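Local coordinates for lipid-transfer protein (PDB 6OK1), which is of undetermined function but belongs to the thiolase superfamily, with N- and C-terminal thiolase-like domains, at residues L29-V34 with A65-I70; Q91-A96 with V105-A110. All blocks are in the same frame, centred on the assembly; numbering follows the deposited sequence. Where two conformers were deposited one is given.

Interaction 1: residues L29-V34 with A65-I70. With NA (sodium ion), chain E.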
ATOM      1  N   LEU A  29      12.017  -5.252  14.920  1.00 22.21           N
ATOM      2  CA  LEU A  29      12.720  -4.016  14.598  1.00 20.34           C
ATOM      3  C   LEU A  29      11.749  -2.841  14.506  1.00 21.97           C
ATOM      4  O   LEU A  29      12.062  -1.736  14.955  1.00 24.28           O
ATOM      5  CB  LEU A  29      13.474  -4.174  13.283  1.00 21.10           C
ATOM      6  CG  LEU A  29      14.576  -5.248  13.231  1.00 21.48           C
ATOM      7  CD1 LEU A  29      15.112  -5.369  11.825  1.00 24.35           C
ATOM      8  CD2 LEU A  29      15.710  -4.870  14.203  1.00 27.08           C
ATOM      9  N   ALA A  30      10.608  -3.046  13.843  1.00 23.17           N
ATOM     10  CA  ALA A  30       9.612  -1.988  13.729  1.00 20.21           C
ATOM     11  C   ALA A  30       9.145  -1.554  15.097  1.00 24.68           C
ATOM     12  O   ALA A  30       9.074  -0.360  15.383  1.00 24.83           O
ATOM     13  CB  ALA A  30       8.433  -2.452  12.888  1.00 22.34           C
ATOM     14  N   CYS A  31       8.843  -2.517  15.965  1.00 24.30           N
ATOM     15  CA  CYS A  31       8.371  -2.165  17.299  1.00 24.72           C
ATOM     16  C   CYS A  31       9.440  -1.418  18.085  1.00 25.90           C
ATOM     17  O   CYS A  31       9.135  -0.438  18.776  1.00 25.70           O
ATOM     18  CB  CYS A  31       7.935  -3.421  18.042  1.00 26.39           C
ATOM     19  SG  CYS A  31       6.457  -4.148  17.360  1.00 26.69           S
ATOM     20  N   GLU A  32      10.695  -1.848  17.991  1.00 26.18           N
ATOM     21  CA  GLU A  32      11.754  -1.139  18.706  1.00 24.16           C
ATOM     22  C   GLU A  32      11.865   0.308  18.236  1.00 27.95           C
ATOM     23  O   GLU A  32      11.939   1.230  19.053  1.00 27.36           O
ATOM     24  CB  GLU A  32      13.099  -1.847  18.552  1.00 23.88           C
ATOM     25  CG  GLU A  32      13.199  -3.138  19.325  1.00 26.10           C
ATOM     26  CD  GLU A  32      14.526  -3.843  19.131  1.00 34.38           C
ATOM     27  OE1 GLU A  32      15.524  -3.168  18.774  1.00 32.33           O
ATOM     28  OE2 GLU A  32      14.568  -5.073  19.343  1.00 31.22           O
ATOM     29  N   ALA A  33      11.915   0.521  16.922  1.00 26.13           N
ATOM     30  CA  ALA A  33      12.078   1.875  16.395  1.00 26.88           C
ATOM     31  C   ALA A  33      10.884   2.751  16.759  1.00 27.19           C
ATOM     32  O   ALA A  33      11.044   3.916  17.148  1.00 25.46           O
ATOM     33  CB  ALA A  33      12.267   1.802  14.867  1.00 22.69           C
ATOM     34  N   VAL A  34       9.678   2.195  16.661  1.00 22.56           N
ATOM     35  CA  VAL A  34       8.465   2.953  16.947  1.00 23.28           C
ATOM     36  C   VAL A  34       8.430   3.372  18.412  1.00 27.15           C
ATOM     37  O   VAL A  34       8.175   4.537  18.731  1.00 24.95           O
ATOM     38  CB  VAL A  34       7.234   2.119  16.575  1.00 20.83           C
ATOM     39  CG1 VAL A  34       5.973   2.660  17.187  1.00 24.32           C
ATOM     40  CG2 VAL A  34       7.105   2.042  15.045  1.00 22.34           C
ATOM     41  N   ALA A  65       0.668  -2.116  16.263  1.00 23.79           N
ATOM     42  CA  ALA A  65      -0.139  -1.501  17.307  1.00 22.98           C
ATOM     43  C   ALA A  65      -0.404  -2.472  18.456  1.00 25.85           C
ATOM     44  O   ALA A  65      -0.355  -2.072  19.618  1.00 25.82           O
ATOM     45  CB  ALA A  65      -1.445  -0.979  16.731  1.00 24.81           C
ATOM     46  N   ARG A  66      -0.719  -3.739  18.167  1.00 24.86           N
ATOM     47  CA  ARG A  66      -1.045  -4.643  19.268  1.00 26.19           C
ATOM     48  C   ARG A  66       0.198  -5.084  20.024  1.00 27.35           C
ATOM     49  O   ARG A  66       0.102  -5.449  21.205  1.00 28.36           O
ATOM     50  CB  ARG A  66      -1.835  -5.856  18.777  1.00 23.73           C
ATOM     51  CG  ARG A  66      -1.072  -6.887  17.967  1.00 28.53           C
ATOM     52  CD  ARG A  66      -1.968  -8.102  17.623  1.00 29.75           C
ATOM     53  NE  ARG A  66      -2.313  -8.865  18.827  1.00 28.39           N
ATOM     54  CZ  ARG A  66      -1.586  -9.885  19.303  1.00 29.66           C
ATOM     55  NH1 ARG A  66      -0.495 -10.288  18.660  1.00 28.93           N
ATOM     56  NH2 ARG A  66      -1.965 -10.527  20.406  1.00 28.08           N
ATOM     57  N   ASN A  67       1.368  -5.008  19.401  1.00 23.32           N
ATOM     58  CA  ASN A  67       2.601  -5.344  20.110  1.00 24.48           C
ATOM     59  C   ASN A  67       3.057  -4.207  21.008  1.00 28.20           C
ATOM     60  O   ASN A  67       3.567  -4.453  22.103  1.00 30.01           O
ATOM     61  CB  ASN A  67       3.706  -5.692  19.104  1.00 25.15           C
ATOM     62  CG  ASN A  67       3.721  -7.167  18.746  1.00 25.30           C
ATOM     63  OD1 ASN A  67       4.392  -7.949  19.400  1.00 27.47           O
ATOM     64  ND2 ASN A  67       2.980  -7.551  17.714  1.00 25.44           N
ATOM     65  N   THR A  68       2.922  -2.963  20.550  1.00 25.78           N
ATOM     66  CA  THR A  68       3.481  -1.818  21.259  1.00 26.62           C
ATOM     67  C   THR A  68       2.528  -1.173  22.250  1.00 29.21           C
ATOM     68  O   THR A  68       2.975  -0.324  23.031  1.00 27.83           O
ATOM     69  CB  THR A  68       3.929  -0.737  20.285  1.00 28.95           C
ATOM     70  OG1 THR A  68       2.800  -0.303  19.500  1.00 27.12           O
ATOM     71  CG2 THR A  68       5.040  -1.265  19.396  1.00 32.58           C
ATOM     72  N   GLY A  69       1.244  -1.524  22.233  1.00 28.49           N
ATOM     73  CA  GLY A  69       0.279  -0.853  23.083  1.00 29.42           C
ATOM     74  C   GLY A  69      -0.266   0.439  22.523  1.00 29.44           C
ATOM     75  O   GLY A  69      -0.915   1.196  23.264  1.00 27.35           O
ATOM     76  N   ILE A  70      -0.031   0.709  21.233  1.00 25.77           N
ATOM     77  CA  ILE A  70      -0.660   1.847  20.560  1.00 32.87           C
ATOM     78  C   ILE A  70      -2.173   1.690  20.541  1.00 27.03           C
ATOM     79  O   ILE A  70      -2.917   2.684  20.573  1.00 26.50           O
ATOM     80  CB  ILE A  70      -0.045   1.981  19.143  1.00 23.74           C
ATOM     81  CG1 ILE A  70       1.338   2.603  19.269  1.00 23.54           C
ATOM     82  CG2 ILE A  70      -0.936   2.779  18.206  1.00 24.55           C
ATOM     83  CD1 ILE A  70       2.183   2.538  17.999  1.00 25.55           C
TER
HETATM   84 NA    NA E 501      -4.053   4.436  19.868  1.00 27.78          NA
HETATM   85  O   HOH W   1      -5.622   6.281  20.376  1.00 36.16           O
HETATM   86  O   HOH W   2      -5.067   3.988  21.855  1.00 44.74           O
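Cys31 and Val34, one turn apart on helix 26-40, meet the last turn of helix 61-68 and its exit toward a sodium site in a buried helix-helix contact of the N-terminal thiolase domain. The Cys31 thiol does most of the touching: SG lies 3.6 Å from Asn67 CB and 3.8 Å from Thr68 CG2. It reaches them because SG stands anti to the carbonyl carbon (chi1 -69°). Thr68, with CG2 anti to its own carbonyl carbon, turns that methyl to Cys31, while OG1 bonds back to Val64 O and takes a weak bond from Ile70 N. Asn67 ND2 bonds His63 O, and OD1 makes a weak bond to the backbone of a different protein's chain, an aromatic side chain of which also packs on Cys31. A turn further along, Val34 CG1 meets Ile70 CD1 at 3.9 Å, the two side chains crossing at roughly a right angle. Gly69 leaves the helix with positive phi (84°); beyond it Ile70 O lies 2.2 Å from the sodium ion, which two waters also ligate. The pair is a helix-helix contact of the thiolase fold, with the sodium ion held by main-chain carbonyls of Val48, Ile70 and Glu72 just beyond the helix end.

Interaction 2: residues Q91-A96 with V105-A110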
ATOM      1  N   GLN A  91       4.423  13.224   4.639  1.00 20.81           N
ATOM      2  CA  GLN A  91       3.310  14.002   4.093  1.00 21.23           C
ATOM      3  C   GLN A  91       1.977  13.458   4.583  1.00 21.00           C
ATOM      4  O   GLN A  91       1.103  14.222   5.016  1.00 21.31           O
ATOM      5  CB  GLN A  91       3.322  14.022   2.568  1.00 22.07           C
ATOM      6  CG  GLN A  91       2.296  15.008   2.034  1.00 21.82           C
ATOM      7  CD  GLN A  91       2.021  14.819   0.585  1.00 20.03           C
ATOM      8  OE1 GLN A  91       1.733  13.703   0.149  1.00 23.65           O
ATOM      9  NE2 GLN A  91       2.089  15.892  -0.185  1.00 25.03           N
ATOM     10  N   GLN A  92       1.794  12.129   4.494  1.00 21.11           N
ATOM     11  CA  GLN A  92       0.578  11.494   4.999  1.00 18.98           C
ATOM     12  C   GLN A  92       0.284  11.913   6.427  1.00 23.35           C
ATOM     13  O   GLN A  92      -0.831  12.340   6.745  1.00 22.80           O
ATOM     14  CB  GLN A  92       0.705   9.973   4.895  1.00 19.56           C
ATOM     15  CG  GLN A  92       0.516   9.411   3.502  1.00 19.04           C
ATOM     16  CD  GLN A  92      -0.953   9.344   3.133  1.00 18.49           C
ATOM     17  OE1 GLN A  92      -1.780   8.923   3.947  1.00 21.67           O
ATOM     18  NE2 GLN A  92      -1.293   9.815   1.963  1.00 20.40           N
ATOM     19  N   ALA A  93       1.280  11.808   7.293  1.00 23.45           N
ATOM     20  CA  ALA A  93       1.090  12.131   8.693  1.00 22.47           C
ATOM     21  C   ALA A  93       0.744  13.602   8.871  1.00 20.72           C
ATOM     22  O   ALA A  93      -0.150  13.949   9.648  1.00 23.19           O
ATOM     23  CB  ALA A  93       2.354  11.766   9.463  1.00 25.19           C
ATOM     24  N   ALA A  94       1.455  14.475   8.162  1.00 23.71           N
ATOM     25  CA  ALA A  94       1.179  15.910   8.249  1.00 23.38           C
ATOM     26  C   ALA A  94      -0.232  16.240   7.790  1.00 24.21           C
ATOM     27  O   ALA A  94      -0.897  17.100   8.372  1.00 24.33           O
ATOM     28  CB  ALA A  94       2.198  16.686   7.414  1.00 23.96           C
ATOM     29  N   MET A  95      -0.687  15.592   6.722  1.00 21.75           N
ATOM     30  CA  MET A  95      -2.044  15.780   6.222  0.57 27.62           C
ATOM     31  C   MET A  95      -3.079  15.333   7.245  1.00 25.26           C
ATOM     32  O   MET A  95      -4.108  15.993   7.443  1.00 22.86           O
ATOM     33  CB  MET A  95      -2.180  14.988   4.921  0.57 25.99           C
ATOM     34  CG  MET A  95      -3.460  15.128   4.152  0.57 29.79           C
ATOM     35  SD  MET A  95      -3.540  13.991   2.738  0.57 26.13           S
ATOM     36  CE  MET A  95      -1.805  13.691   2.395  0.57 76.85           C
ATOM     37  N   ALA A  96      -2.841  14.186   7.887  1.00 24.11           N
ATOM     38  CA  ALA A  96      -3.791  13.692   8.883  1.00 23.14           C
ATOM     39  C   ALA A  96      -3.849  14.627  10.083  1.00 27.27           C
ATOM     40  O   ALA A  96      -4.924  14.830  10.679  1.00 25.03           O
ATOM     41  CB  ALA A  96      -3.404  12.280   9.332  1.00 20.39           C
ATOM     42  N   VAL A 105       0.994  10.638  14.881  1.00 24.23           N
ATOM     43  CA  VAL A 105       1.175   9.672  13.802  1.00 21.71           C
ATOM     44  C   VAL A 105       2.619   9.210  13.824  1.00 21.90           C
ATOM     45  O   VAL A 105       3.537  10.035  13.885  1.00 25.97           O
ATOM     46  CB  VAL A 105       0.796  10.262  12.438  1.00 24.98           C
ATOM     47  CG1 VAL A 105       0.892   9.172  11.355  1.00 21.94           C
ATOM     48  CG2 VAL A 105      -0.634  10.870  12.503  1.00 23.47           C
ATOM     49  N   VAL A 106       2.833   7.900  13.767  1.00 22.18           N
ATOM     50  CA  VAL A 106       4.181   7.353  13.638  1.00 20.41           C
ATOM     51  C   VAL A 106       4.384   6.806  12.231  1.00 23.60           C
ATOM     52  O   VAL A 106       3.596   5.989  11.758  1.00 21.56           O
ATOM     53  CB  VAL A 106       4.460   6.271  14.694  1.00 21.27           C
ATOM     54  CG1 VAL A 106       5.906   5.869  14.652  1.00 24.57           C
ATOM     55  CG2 VAL A 106       4.110   6.802  16.096  1.00 25.96           C
ATOM     56  N   CYS A 107       5.445   7.261  11.571  1.00 22.27           N
ATOM     57  CA  CYS A 107       5.856   6.776  10.264  1.00 19.86           C
ATOM     58  C   CYS A 107       7.039   5.839  10.468  1.00 19.94           C
ATOM     59  O   CYS A 107       7.962   6.185  11.202  1.00 23.94           O
ATOM     60  CB  CYS A 107       6.265   7.939   9.354  1.00 25.53           C
ATOM     61  SG  CYS A 107       5.093   9.299   9.320  1.00 24.49           S
ATOM     62  N   TYR A 108       7.018   4.654   9.838  1.00 21.31           N
ATOM     63  CA  TYR A 108       8.085   3.691  10.113  1.00 22.26           C
ATOM     64  C   TYR A 108       8.408   2.825   8.902  1.00 22.00           C
ATOM     65  O   TYR A 108       7.623   2.698   7.962  1.00 22.69           O
ATOM     66  CB  TYR A 108       7.723   2.782  11.307  1.00 22.88           C
ATOM     67  CG  TYR A 108       6.531   1.867  11.064  1.00 24.28           C
ATOM     68  CD1 TYR A 108       5.249   2.297  11.320  1.00 25.56           C
ATOM     69  CD2 TYR A 108       6.695   0.570  10.591  1.00 20.84           C
ATOM     70  CE1 TYR A 108       4.159   1.461  11.099  1.00 19.96           C
ATOM     71  CE2 TYR A 108       5.602  -0.262  10.356  1.00 21.74           C
ATOM     72  CZ  TYR A 108       4.352   0.194  10.626  1.00 24.18           C
ATOM     73  OH  TYR A 108       3.261  -0.590  10.412  1.00 23.62           O
ATOM     74  N   ARG A 109       9.594   2.215   8.953  1.00 20.21           N
ATOM     75  CA  ARG A 109      10.017   1.197   8.009  1.00 20.05           C
ATOM     76  C   ARG A 109      11.044   0.350   8.733  1.00 22.49           C
ATOM     77  O   ARG A 109      11.958   0.892   9.360  1.00 22.36           O
ATOM     78  CB  ARG A 109      10.617   1.821   6.736  1.00 21.20           C
ATOM     79  CG  ARG A 109      10.922   0.842   5.613  1.00 19.55           C
ATOM     80  CD  ARG A 109       9.662   0.378   4.920  1.00 21.56           C
ATOM     81  NE  ARG A 109       9.963  -0.465   3.763  1.00 23.45           N
ATOM     82  CZ  ARG A 109      10.016  -1.789   3.758  1.00 23.06           C
ATOM     83  NH1 ARG A 109       9.752  -2.511   4.850  1.00 23.38           N
ATOM     84  NH2 ARG A 109      10.343  -2.418   2.624  1.00 24.30           N
ATOM     85  N   ALA A 110      10.898  -0.964   8.655  1.00 20.05           N
ATOM     86  CA  ALA A 110      11.894  -1.851   9.246  1.00 20.25           C
ATOM     87  C   ALA A 110      12.003  -3.134   8.442  1.00 22.72           C
ATOM     88  O   ALA A 110      10.994  -3.680   7.987  1.00 23.54           O
ATOM     89  CB  ALA A 110      11.549  -2.175  10.707  1.00 22.26           C
TER
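Ala93 of helix 86-98 presses its methyl onto strand 104-112 between Val105 and Cys107, two residues on the same face of the strand. Its CB lies 3.5 Å from Val105 CG1, a snug methyl-to-methyl contact, and 3.7 Å from Val105 CB, so the valine is touched at its branch point as well as at one arm. Along the strand, Cys107 SG approaches the same methyl to 3.7 Å. One helical turn on, Ala96 adds a looser apolar touch, its CB 4.4 Å from Val105 CG2; Ala93 and Ala96 thus both meet Val105.

The rotamers set this up. CG1 of Val105 is anti to the backbone N (chi1 -175°), which brings it against Ala93, while CG2 lies at a looser distance from both alanines; the sulfur of Cys107 sits anti to the carbonyl carbon. Small alanine side chains let the backbones come close, with Ala93 CA and Val105 CA 5.7 Å apart, and the short helix and strand axes run antiparallel at 172°, 8.6 Å apart at closest.

Further out, Ala93 also touches Val226, and Val105 leans on Val52, so both flanking strands, 219-228 and 50-54, contribute to the apolar layer. Backbone bonds of Val105 with Val226 and of Cys107 with Leu224 fix the strand beside 219-228. On another flank of the helix, Gln92 hydrogen-bonds Ser77 and also Gln92 of the second subunit, placing this helix at the subunit interface. The contact is the helix-to-strand half of a beta-alpha-beta crossover of the thiolase fold, from strand 75-79 through helix 86-98 to strand 104-112, with strand 50-54 between the two parallel strands. Through Ala93 and Ala96 the helix covers one face of the mixed sheet, while Val106, pointing away from it, packs on the other face against helix 26-40.

From the N terminus, the chain passes strand 8-15 and enters helix 26-40; interaction 1 closes the loop from this helix through strand 50-54 to helix 61-68, over 30 intervening residues, joining the two helices near the sodium site. The chain then forms strand 75-79, helix 86-98 and strand 104-112, and interaction 2 closes a much shorter turn of eight residues. The two loops follow in series, neither nesting nor crossing. They nevertheless touch in space: Ala110 CB lies 3.4 Å from Ala30 N, and Val34 CG2 is 3.9 Å from Tyr108 CB. Strand 104-112 is thus sandwiched between helices 26-40 and 86-98, tying together both helical layers of the N-terminal thiolase domain.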